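Local atomic coordinates of protein ACDH-11, isoform b (Caenorhabditis elegans, PDB entry 4Y9J), a protein that belongs to the acyl-CoA dehydrogenase family of flavoproteins and binds flavin-adenine dinucleotide within a tetrameric assembly. Residues B[225-230]-B[286-291]. Residues are numbered along the deposited sequence; the frame is centred on the assembly and turned at random.
Sequences SAVDAD and AELLLD. With FAD (flavin-adenine dinucleotide), chain E.
Val-227 meets strand 285-298 through its two methyls: CG1 lies 3.9 Å from CB of Ala-286 and 3.9 Å from CD2 of Leu-288, while CG2 approaches the same Ala-286 CB at 4.0 Å. At chi1 -77°, CG1 is anti to the carbonyl carbon and CG2 lies between N and the carbonyl carbon; Ala-286 CB is met by both methyls, Leu-288 CD2 by CG1. Val-227 and Leu-288 lie alongside one another, pointing opposite ways, and all three residues are buried; no hydrogen bond joins the two segments, so the direct contact is purely apolar.

Val-227 is held in a type I beta turn from Ala-226 to Ala-229, closed by Ala-229 N to Ala-226 O at 2.9 Å. Its carbonyl oxygen accepts a hydrogen bond from Arg-260. Ala-226 bonds through its backbone to Pro-284, and Ala-286 to Ser-224, which ties the turn to the antiparallel pair 214-225 and 285-298 in the middle-domain sheet.

Just before the turn, Ser-225 grips the flavin twice. Its backbone N donates to FAD O4 at 2.7 Å, nearly straight at 170°, and its OG donates to FAD N5, also at 2.7 Å. Thr-285 OG1, immediately ahead of Ala-286, is hydrogen-bonded to that same serine OG and belongs to the second shell that positions this hydroxyl.

One residue thus bonds to two neighbouring acceptors, O4 and N5, on the same edge of the isoalloxazine. With OG as donor, N5 acts as an acceptor, consistent with an unprotonated N5, and both bonds would probably make the ring system more electron-poor.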
ATOM      1  N   SER B 225      -3.177  16.010  17.419  1.00 28.70           N
ATOM      2  CA  SER B 225      -3.069  16.446  16.060  1.00 27.37           C
ATOM      3  C   SER B 225      -1.904  17.412  15.809  1.00 28.99           C
ATOM      4  O   SER B 225      -1.491  18.143  16.683  1.00 28.96           O
ATOM      5  CB  SER B 225      -4.387  17.082  15.622  1.00 28.64           C
ATOM      6  OG  SER B 225      -5.398  16.111  15.512  1.00 29.49           O
ATOM      7  N   ALA B 226      -1.353  17.341  14.589  1.00 28.35           N
ATOM      8  CA  ALA B 226      -0.236  18.186  14.138  1.00 29.55           C
ATOM      9  C   ALA B 226       0.956  17.981  15.018  1.00 30.88           C
ATOM     10  O   ALA B 226       1.552  18.936  15.552  1.00 30.44           O
ATOM     11  CB  ALA B 226      -0.643  19.656  14.091  1.00 34.73           C
ATOM     12  N   VAL B 227       1.353  16.708  15.189  1.00 29.95           N
ATOM     13  CA  VAL B 227       2.590  16.394  15.927  1.00 31.62           C
ATOM     14  C   VAL B 227       3.909  16.800  15.221  1.00 32.63           C
ATOM     15  O   VAL B 227       4.966  16.649  15.787  1.00 35.40           O
ATOM     16  CB  VAL B 227       2.657  14.883  16.347  1.00 32.64           C
ATOM     17  CG1 VAL B 227       1.787  14.607  17.528  1.00 34.66           C
ATOM     18  CG2 VAL B 227       2.315  13.970  15.239  1.00 33.99           C
ATOM     19  N   ASP B 228       3.809  17.328  14.012  1.00 30.55           N
ATOM     20  CA  ASP B 228       4.876  18.048  13.370  1.00 31.33           C
ATOM     21  C   ASP B 228       5.032  19.532  13.950  1.00 32.74           C
ATOM     22  O   ASP B 228       5.934  20.260  13.485  1.00 37.27           O
ATOM     23  CB  ASP B 228       4.604  18.170  11.894  1.00 31.80           C
ATOM     24  CG  ASP B 228       3.312  18.885  11.620  1.00 34.70           C
ATOM     25  OD1 ASP B 228       2.219  18.450  12.088  1.00 32.23           O
ATOM     26  OD2 ASP B 228       3.334  19.901  10.912  1.00 37.20           O
ATOM     27  N   ALA B 229       4.176  19.931  14.886  1.00 30.83           N
ATOM     28  CA  ALA B 229       4.233  21.296  15.453  1.00 34.53           C
ATOM     29  C   ALA B 229       5.477  21.495  16.342  1.00 35.95           C
ATOM     30  O   ALA B 229       6.186  20.524  16.665  1.00 37.86           O
ATOM     31  CB  ALA B 229       3.029  21.537  16.283  1.00 35.18           C
ATOM     32  N   ASP B 230       5.751  22.741  16.719  1.00 33.55           N
ATOM     33  CA  ASP B 230       6.934  23.045  17.495  1.00 33.61           C
ATOM     34  C   ASP B 230       6.711  23.040  18.987  1.00 32.94           C
ATOM     35  O   ASP B 230       7.634  22.729  19.751  1.00 34.90           O
ATOM     36  CB  ASP B 230       7.492  24.381  17.013  1.00 35.69           C
ATOM     37  CG  ASP B 230       7.647  24.389  15.512  1.00 35.94           C
ATOM     38  OD1 ASP B 230       8.674  23.837  15.093  1.00 36.50           O
ATOM     39  OD2 ASP B 230       6.692  24.839  14.770  1.00 33.50           O
ATOM     40  N   ALA B 286      -1.610  11.678  16.300  1.00 27.38           N
ATOM     41  CA  ALA B 286      -0.978  10.568  16.999  1.00 26.87           C
ATOM     42  C   ALA B 286      -1.536  10.319  18.353  1.00 27.69           C
ATOM     43  O   ALA B 286      -2.214  11.180  18.967  1.00 28.26           O
ATOM     44  CB  ALA B 286       0.534  10.882  17.136  1.00 30.48           C
ATOM     45  N   GLU B 287      -1.227   9.158  18.887  1.00 26.67           N
ATOM     46  CA  GLU B 287      -1.290   8.921  20.314  1.00 27.40           C
ATOM     47  C   GLU B 287       0.124   9.092  20.872  1.00 29.26           C
ATOM     48  O   GLU B 287       1.084   8.529  20.320  1.00 31.12           O
ATOM     49  CB  GLU B 287      -1.765   7.513  20.632  1.00 28.65           C
ATOM     50  CG  GLU B 287      -3.136   7.212  20.027  1.00 29.00           C
ATOM     51  CD  GLU B 287      -3.581   5.765  20.110  1.00 29.89           C
ATOM     52  OE1 GLU B 287      -3.007   4.970  20.922  1.00 30.15           O
ATOM     53  OE2 GLU B 287      -4.539   5.470  19.328  1.00 30.05           O
ATOM     54  N   LEU B 288       0.225   9.795  21.968  1.00 27.27           N
ATOM     55  CA  LEU B 288       1.515  10.126  22.612  1.00 29.51           C
ATOM     56  C   LEU B 288       1.637   9.534  23.966  1.00 29.29           C
ATOM     57  O   LEU B 288       0.781   9.762  24.851  1.00 31.38           O
ATOM     58  CB  LEU B 288       1.754  11.653  22.681  1.00 30.89           C
ATOM     59  CG  LEU B 288       1.648  12.419  21.360  1.00 31.42           C
ATOM     60  CD1 LEU B 288       1.858  13.894  21.709  1.00 32.23           C
ATOM     61  CD2 LEU B 288       2.560  11.927  20.307  1.00 31.67           C
ATOM     62  N   LEU B 289       2.762   8.882  24.209  1.00 29.79           N
ATOM     63  CA  LEU B 289       3.107   8.440  25.518  1.00 30.52           C
ATOM     64  C   LEU B 289       4.173   9.366  26.045  1.00 33.44           C
ATOM     65  O   LEU B 289       5.317   9.391  25.524  1.00 33.49           O
ATOM     66  CB  LEU B 289       3.509   6.962  25.525  1.00 31.86           C
ATOM     67  CG  LEU B 289       4.056   6.368  26.815  1.00 33.55           C
ATOM     68  CD1 LEU B 289       3.084   6.472  27.976  1.00 35.71           C
ATOM     69  CD2 LEU B 289       4.457   4.886  26.739  1.00 36.01           C
ATOM     70  N   LEU B 290       3.812  10.083  27.097  1.00 32.96           N
ATOM     71  CA  LEU B 290       4.666  11.057  27.813  1.00 34.98           C
ATOM     72  C   LEU B 290       5.321  10.395  28.987  1.00 36.03           C
ATOM     73  O   LEU B 290       4.659   9.896  29.927  1.00 36.86           O
ATOM     74  CB  LEU B 290       3.880  12.262  28.295  1.00 38.39           C
ATOM     75  CG  LEU B 290       3.566  13.417  27.323  1.00 38.25           C
ATOM     76  CD1 LEU B 290       3.203  13.056  25.936  1.00 39.05           C
ATOM     77  CD2 LEU B 290       2.509  14.343  27.855  1.00 38.35           C
ATOM     78  N   ASP B 291       6.642  10.357  28.952  1.00 35.60           N
ATOM     79  CA  ASP B 291       7.402   9.825  30.037  1.00 38.83           C
ATOM     80  C   ASP B 291       8.582  10.721  30.306  1.00 41.66           C
ATOM     81  O   ASP B 291       9.683  10.495  29.778  1.00 40.23           O
ATOM     82  CB  ASP B 291       7.871   8.415  29.697  1.00 39.29           C
ATOM     83  CG  ASP B 291       8.686   7.788  30.801  1.00 41.92           C
ATOM     84  OD1 ASP B 291       8.789   8.333  31.929  1.00 42.12           O
ATOM     85  OD2 ASP B 291       9.264   6.728  30.520  1.00 42.75           O
TER
HETATM   86  PA  FAD E 701     -16.958  11.368  24.451  1.00 38.88           P
HETATM   87  O1A FAD E 701     -17.113  12.554  25.402  1.00 39.23           O
HETATM   88  O2A FAD E 701     -16.573  10.009  25.061  1.00 40.35           O
HETATM   89  O5B FAD E 701     -18.375  11.039  23.750  1.00 37.08           O
HETATM   90  C5B FAD E 701     -19.032  12.065  23.014  1.00 38.76           C
HETATM   91  C4B FAD E 701     -20.510  11.815  23.124  1.00 37.93           C
HETATM   92  O4B FAD E 701     -20.803  11.878  24.537  1.00 37.39           O
HETATM   93  C3B FAD E 701     -21.352  12.815  22.400  1.00 39.83           C
HETATM   94  O3B FAD E 701     -22.721  12.316  22.157  1.00 40.33           O
HETATM   95  C2B FAD E 701     -21.512  13.838  23.509  1.00 37.30           C
HETATM   96  O2B FAD E 701     -22.632  14.708  23.275  1.00 40.24           O
HETATM   97  C1B FAD E 701     -21.740  12.915  24.730  1.00 38.85           C
HETATM   98  N9A FAD E 701     -21.548  13.633  26.005  1.00 38.93           N
HETATM   99  C8A FAD E 701     -20.353  13.951  26.597  1.00 38.54           C
HETATM  100  N7A FAD E 701     -20.582  14.673  27.732  1.00 40.88           N
HETATM  101  C5A FAD E 701     -21.938  14.775  27.896  1.00 39.91           C
HETATM  102  C6A FAD E 701     -22.834  15.390  28.879  1.00 40.60           C
HETATM  103  N6A FAD E 701     -22.319  16.024  29.969  1.00 40.90           N
HETATM  104  N1A FAD E 701     -24.167  15.275  28.652  1.00 40.00           N
HETATM  105  C2A FAD E 701     -24.663  14.666  27.569  1.00 38.69           C
HETATM  106  N3A FAD E 701     -23.912  14.078  26.637  1.00 37.67           N
HETATM  107  C4A FAD E 701     -22.564  14.103  26.757  1.00 40.07           C
HETATM  108  N1  FAD E 701      -8.169  16.293  21.153  1.00 33.66           N
HETATM  109  C2  FAD E 701      -7.039  16.942  21.565  1.00 34.86           C
HETATM  110  O2  FAD E 701      -6.986  17.291  22.773  1.00 37.73           O
HETATM  111  N3  FAD E 701      -6.085  17.313  20.780  1.00 34.99           N
HETATM  112  C4  FAD E 701      -6.010  17.061  19.494  1.00 34.00           C
HETATM  113  O4  FAD E 701      -5.069  17.414  18.818  1.00 34.37           O
HETATM  114  C4X FAD E 701      -7.204  16.324  18.943  1.00 33.32           C
HETATM  115  N5  FAD E 701      -7.135  15.901  17.604  1.00 34.72           N
HETATM  116  C5X FAD E 701      -8.306  15.195  17.211  1.00 31.57           C
HETATM  117  C6  FAD E 701      -8.308  14.805  15.838  1.00 31.71           C
HETATM  118  C7  FAD E 701      -9.462  14.114  15.339  1.00 30.75           C
HETATM  119  C7M FAD E 701      -9.420  13.773  13.885  1.00 31.92           C
HETATM  120  C8  FAD E 701     -10.524  13.772  16.263  1.00 30.23           C
HETATM  121  C8M FAD E 701     -11.750  13.002  15.745  1.00 31.50           C
HETATM  122  C9  FAD E 701     -10.528  14.144  17.603  1.00 29.82           C
HETATM  123  C9A FAD E 701      -9.392  14.847  18.122  1.00 31.54           C
HETATM  124  N10 FAD E 701      -9.359  15.184  19.447  1.00 32.04           N
HETATM  125  C10 FAD E 701      -8.222  15.910  19.880  1.00 33.18           C
HETATM  126  C1' FAD E 701     -10.361  14.764  20.359  1.00 35.98           C
HETATM  127  C2' FAD E 701     -11.710  15.492  20.421  1.00 36.40           C
HETATM  128  O2' FAD E 701     -11.628  16.732  21.096  1.00 39.22           O
HETATM  129  C3' FAD E 701     -12.707  14.583  21.132  1.00 37.98           C
HETATM  130  O3' FAD E 701     -12.870  13.484  20.270  1.00 34.24           O
HETATM  131  C4' FAD E 701     -14.014  15.303  21.407  1.00 38.92           C
HETATM  132  O4' FAD E 701     -13.831  16.409  22.293  1.00 38.77           O
HETATM  133  C5' FAD E 701     -15.068  14.333  21.953  1.00 37.61           C
HETATM  134  O5' FAD E 701     -14.574  13.712  23.210  1.00 39.05           O
HETATM  135  P   FAD E 701     -14.457  12.055  23.239  1.00 37.72           P
HETATM  136  O1P FAD E 701     -13.783  11.634  21.995  1.00 32.77           O
HETATM  137  O2P FAD E 701     -13.913  11.676  24.594  1.00 38.65           O
HETATM  138  O3P FAD E 701     -16.033  11.619  23.181  1.00 37.93           O